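Local coordinates for protein 6-phosphogluconate dehydratase (Shewanella oneidensis, PDB 2GP4) that probably catalyses the dehydration of 6-phosphogluconate in the Entner-Doudoroff pathway, modelled here as an apo form lacking its iron-sulfur cluster, at residues A[160-171]-A[185-196]. Numbering follows the deposited sequence.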
loop_
_atom_site.group_PDB
_atom_site.type_symbol
_atom_site.label_atom_id
_atom_site.label_comp_id
_atom_site.label_asym_id
_atom_site.label_seq_id
_atom_site.Cartn_x
_atom_site.Cartn_y
_atom_site.Cartn_z
ATOM N N LEU A 160 -0.246 -11.555 21.154
ATOM C CA LEU A 160 -1.553 -12.206 21.140
ATOM C C LEU A 160 -1.530 -13.668 21.589
ATOM O O LEU A 160 -2.574 -14.220 21.933
ATOM C CB LEU A 160 -2.201 -12.078 19.759
ATOM C CG LEU A 160 -2.561 -10.659 19.309
ATOM C CD1 LEU A 160 -2.834 -10.621 17.814
ATOM C CD2 LEU A 160 -3.740 -10.080 20.106
ATOM N N SER A 161 -0.348 -14.287 21.605
ATOM C CA SER A 161 -0.233 -15.713 21.937
ATOM C C SER A 161 -0.469 -16.047 23.416
ATOM O O SER A 161 -0.427 -17.211 23.805
ATOM C CB SER A 161 1.104 -16.292 21.453
ATOM O OG SER A 161 2.184 -15.866 22.261
ATOM N N HIS A 162 -0.726 -15.025 24.232
ATOM C CA HIS A 162 -1.105 -15.214 25.638
ATOM C C HIS A 162 -2.562 -15.674 25.760
ATOM O O HIS A 162 -2.978 -16.179 26.803
ATOM C CB HIS A 162 -0.852 -13.940 26.443
ATOM C CG HIS A 162 0.580 -13.505 26.433
ATOM N ND1 HIS A 162 1.542 -14.097 27.223
ATOM C CD2 HIS A 162 1.220 -12.550 25.714
ATOM C CE1 HIS A 162 2.708 -13.519 27.001
ATOM N NE2 HIS A 162 2.542 -12.579 26.087
ATOM N N ASN A 163 -3.322 -15.482 24.682
ATOM C CA ASN A 163 -4.645 -16.086 24.493
ATOM C C ASN A 163 -5.630 -15.912 25.649
ATOM O O ASN A 163 -6.311 -16.854 26.044
ATOM C CB ASN A 163 -4.507 -17.571 24.123
ATOM C CG ASN A 163 -5.806 -18.170 23.623
ATOM O OD1 ASN A 163 -6.544 -17.535 22.871
ATOM N ND2 ASN A 163 -6.094 -19.394 24.047
HETATM N N MSE A 164 -5.707 -14.703 26.187
HETATM C CA MSE A 164 -6.682 -14.408 27.234
HETATM C C MSE A 164 -7.526 -13.202 26.851
HETATM O O MSE A 164 -8.095 -12.510 27.703
HETATM C CB MSE A 164 -5.980 -14.208 28.574
HETATM C CG MSE A 164 -5.520 -15.508 29.198
HETATM SE SE MSE A 164 -3.971 -15.216 30.316
HETATM C CE MSE A 164 -4.867 -14.456 31.887
ATOM N N PHE A 165 -7.609 -12.980 25.545
ATOM C CA PHE A 165 -8.281 -11.821 25.002
ATOM C C PHE A 165 -9.502 -12.270 24.229
ATOM O O PHE A 165 -9.449 -13.238 23.473
ATOM C CB PHE A 165 -7.333 -11.024 24.100
ATOM C CG PHE A 165 -5.905 -11.044 24.559
ATOM C CD1 PHE A 165 -5.567 -10.673 25.860
ATOM C CD2 PHE A 165 -4.895 -11.430 23.693
ATOM C CE1 PHE A 165 -4.240 -10.699 26.291
ATOM C CE2 PHE A 165 -3.564 -11.450 24.113
ATOM C CZ PHE A 165 -3.238 -11.085 25.415
ATOM N N ASP A 166 -10.605 -11.571 24.457
ATOM C CA ASP A 166 -11.838 -11.798 23.719
ATOM C C ASP A 166 -11.863 -10.896 22.490
ATOM O O ASP A 166 -12.662 -11.090 21.579
ATOM C CB ASP A 166 -13.035 -11.535 24.625
ATOM C CG ASP A 166 -13.123 -12.536 25.761
ATOM O OD1 ASP A 166 -13.748 -13.602 25.567
ATOM O OD2 ASP A 166 -12.561 -12.260 26.845
ATOM N N GLY A 167 -10.959 -9.922 22.482
ATOM C CA GLY A 167 -10.776 -9.003 21.371
ATOM C C GLY A 167 -9.521 -8.191 21.607
ATOM O O GLY A 167 -8.869 -8.336 22.642
ATOM N N ALA A 168 -9.182 -7.325 20.659
ATOM C CA ALA A 168 -7.959 -6.543 20.767
ATOM C C ALA A 168 -8.058 -5.156 20.134
ATOM O O ALA A 168 -8.968 -4.870 19.351
ATOM C CB ALA A 168 -6.777 -7.323 20.184
ATOM N N LEU A 169 -7.114 -4.298 20.511
ATOM C CA LEU A 169 -6.971 -2.967 19.936
ATOM C C LEU A 169 -5.551 -2.776 19.411
ATOM O O LEU A 169 -4.578 -3.155 20.065
ATOM C CB LEU A 169 -7.323 -1.894 20.968
ATOM C CG LEU A 169 -8.781 -1.841 21.438
ATOM C CD1 LEU A 169 -8.934 -0.903 22.633
ATOM C CD2 LEU A 169 -9.711 -1.420 20.315
ATOM N N LEU A 170 -5.438 -2.196 18.222
ATOM C CA LEU A 170 -4.147 -2.031 17.569
ATOM C C LEU A 170 -3.814 -0.553 17.372
ATOM O O LEU A 170 -4.576 0.182 16.744
ATOM C CB LEU A 170 -4.120 -2.793 16.235
ATOM C CG LEU A 170 -4.594 -4.256 16.236
ATOM C CD1 LEU A 170 -4.606 -4.848 14.836
ATOM C CD2 LEU A 170 -3.749 -5.122 17.167
ATOM N N LEU A 171 -2.678 -0.126 17.925
ATOM C CA LEU A 171 -2.254 1.273 17.882
ATOM C C LEU A 171 -1.059 1.452 16.940
ATOM O O LEU A 171 0.096 1.312 17.358
ATOM C CB LEU A 171 -1.894 1.773 19.292
ATOM C CG LEU A 171 -2.735 1.408 20.523
ATOM C CD1 LEU A 171 -2.121 2.017 21.778
ATOM C CD2 LEU A 171 -4.191 1.829 20.394
ATOM N N ALA A 185 -2.276 -9.862 13.132
ATOM C CA ALA A 185 -3.640 -9.941 13.640
ATOM C C ALA A 185 -4.435 -11.063 12.970
ATOM O O ALA A 185 -5.185 -11.775 13.639
ATOM C CB ALA A 185 -4.348 -8.620 13.462
ATOM N N LEU A 186 -4.266 -11.231 11.659
ATOM C CA LEU A 186 -4.997 -12.277 10.938
ATOM C C LEU A 186 -4.626 -13.709 11.358
ATOM O O LEU A 186 -5.379 -14.648 11.086
ATOM C CB LEU A 186 -4.896 -12.079 9.423
ATOM C CG LEU A 186 -5.556 -10.792 8.907
ATOM C CD1 LEU A 186 -5.012 -10.418 7.531
ATOM C CD2 LEU A 186 -7.090 -10.882 8.906
ATOM N N SER A 187 -3.489 -13.871 12.033
ATOM C CA SER A 187 -3.167 -15.140 12.687
ATOM C C SER A 187 -4.157 -15.449 13.809
ATOM O O SER A 187 -4.368 -16.607 14.163
ATOM C CB SER A 187 -1.740 -15.133 13.237
ATOM O OG SER A 187 -0.834 -15.666 12.292
ATOM N N PHE A 188 -4.750 -14.395 14.365
ATOM C CA PHE A 188 -5.745 -14.519 15.423
ATOM C C PHE A 188 -7.076 -14.004 14.898
ATOM O O PHE A 188 -7.806 -13.294 15.590
ATOM C CB PHE A 188 -5.276 -13.762 16.666
ATOM C CG PHE A 188 -4.050 -14.361 17.298
ATOM C CD1 PHE A 188 -2.788 -14.155 16.742
ATOM C CD2 PHE A 188 -4.158 -15.163 18.429
ATOM C CE1 PHE A 188 -1.659 -14.723 17.309
ATOM C CE2 PHE A 188 -3.029 -15.735 19.006
ATOM C CZ PHE A 188 -1.776 -15.510 18.446
ATOM N N GLY A 189 -7.375 -14.401 13.660
ATOM C CA GLY A 189 -8.509 -13.899 12.903
ATOM C C GLY A 189 -9.883 -14.123 13.494
ATOM O O GLY A 189 -10.850 -13.510 13.044
ATOM N N HIS A 190 -9.964 -15.001 14.492
ATOM C CA HIS A 190 -11.226 -15.322 15.189
ATOM C C HIS A 190 -11.633 -14.238 16.195
ATOM O O HIS A 190 -12.791 -14.155 16.599
ATOM C CB HIS A 190 -11.123 -16.689 15.881
ATOM C CG HIS A 190 -10.010 -16.776 16.880
ATOM N ND1 HIS A 190 -10.225 -17.061 18.212
ATOM C CD2 HIS A 190 -8.674 -16.591 16.746
ATOM C CE1 HIS A 190 -9.070 -17.056 18.853
ATOM N NE2 HIS A 190 -8.114 -16.769 17.987
ATOM N N LEU A 191 -10.677 -13.407 16.594
ATOM C CA LEU A 191 -10.952 -12.308 17.514
ATOM C C LEU A 191 -11.451 -11.080 16.751
ATOM O O LEU A 191 -10.988 -10.813 15.643
ATOM C CB LEU A 191 -9.695 -11.942 18.316
ATOM C CG LEU A 191 -8.924 -13.009 19.105
ATOM C CD1 LEU A 191 -7.746 -12.371 19.826
ATOM C CD2 LEU A 191 -9.814 -13.764 20.100
ATOM N N PRO A 192 -12.421 -10.341 17.331
ATOM C CA PRO A 192 -12.745 -9.018 16.809
ATOM C C PRO A 192 -11.655 -8.027 17.193
ATOM O O PRO A 192 -11.095 -8.114 18.296
ATOM C CB PRO A 192 -14.043 -8.660 17.535
ATOM C CG PRO A 192 -13.992 -9.436 18.804
ATOM C CD PRO A 192 -13.276 -10.710 18.476
HETATM N N MSE A 193 -11.347 -7.106 16.284
HETATM C CA MSE A 193 -10.326 -6.101 16.532
HETATM C C MSE A 193 -10.642 -4.804 15.818
HETATM O O MSE A 193 -11.322 -4.796 14.791
HETATM C CB MSE A 193 -8.947 -6.602 16.099
HETATM C CG MSE A 193 -8.413 -7.765 16.919
HETATM SE SE MSE A 193 -6.718 -8.349 16.213
HETATM C CE MSE A 193 -6.565 -10.081 17.071
ATOM N N LEU A 194 -10.147 -3.708 16.385
ATOM C CA LEU A 194 -10.230 -2.397 15.762
ATOM C C LEU A 194 -8.869 -1.737 15.786
ATOM O O LEU A 194 -8.144 -1.833 16.782
ATOM C CB LEU A 194 -11.224 -1.500 16.504
ATOM C CG LEU A 194 -12.705 -1.565 16.136
ATOM C CD1 LEU A 194 -13.383 -2.813 16.692
ATOM C CD2 LEU A 194 -13.397 -0.317 16.644
ATOM N N PHE A 195 -8.527 -1.075 14.683
ATOM C CA PHE A 195 -7.375 -0.190 14.647
ATOM C C PHE A 195 -7.759 1.156 15.267
ATOM O O PHE A 195 -8.847 1.681 15.010
ATOM C CB PHE A 195 -6.877 -0.006 13.213
ATOM C CG PHE A 195 -6.021 -1.143 12.711
ATOM C CD1 PHE A 195 -6.603 -2.304 12.209
ATOM C CD2 PHE A 195 -4.629 -1.047 12.733
ATOM C CE1 PHE A 195 -5.814 -3.353 11.739
ATOM C CE2 PHE A 195 -3.832 -2.092 12.262
ATOM C CZ PHE A 195 -4.426 -3.246 11.766
ATOM N N VAL A 196 -6.871 1.691 16.101
ATOM C CA VAL A 196 -7.101 2.952 16.792
ATOM C C VAL A 196 -6.025 3.960 16.369
ATOM O O VAL A 196 -4.901 3.924 16.874
ATOM C CB VAL A 196 -7.115 2.768 18.332
ATOM C CG1 VAL A 196 -7.505 4.060 19.027
ATOM C CG2 VAL A 196 -8.066 1.654 18.741
#
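Leu160 sets its CB over the centre of the Phe188 ring, 3.5 Å from the centroid and 5° off the normal, a CH-pi contact over the face. The two side chains run past each other in opposite directions; Leu160 CD1 stays against the ring near Phe188 CD1 and also meets the methyl CE of selenomethionine Met193, tip to tip, at 3.8 Å. Met193 gets there because its chain is extended beyond CG, passing Ala168 CB on the way. An alanine in place of Phe188 would probably leave the CB of Leu160 without its aromatic floor and open a gap between the end of helix 145-160 and the turns that follow helix 179-186.

Further along, the backbones of 167-171 and 193-195 run parallel, their axes 14° apart. Ala168 N donates to Pro192 O and Leu170 N to Leu194 O, while Val196 N closes on Leu170 O at 2.8 Å, nearly straight; the bond from Leu194 N to Ala168 O is weak.

On the sheet face carrying Ala168 and Met193, Leu170 crosses Phe195 at a slant. With CG beside its backbone N (chi1 -49°), Leu170 sets CD1 over the Phe195 ring, displaced toward the rim and 3.5 Å from CZ, and the same methyl also touches Ala185 CB on the helix. Across the sheet, Leu169 CD2 reaches Val196 CG2 at 3.8 Å, on the side where helix 272-287 packs. Leu171 lies alongside Val196, pointing the same way, with CD2 against its CB.

Strand 120-124 pairs antiparallel with the other edge of 167-171. The parallel strands 167-171 and 193-195, linked through helix 179-186, form a beta-alpha-beta crossover in the N-terminal dehydratase region, the helix covering the face that carries Leu170 and Phe195.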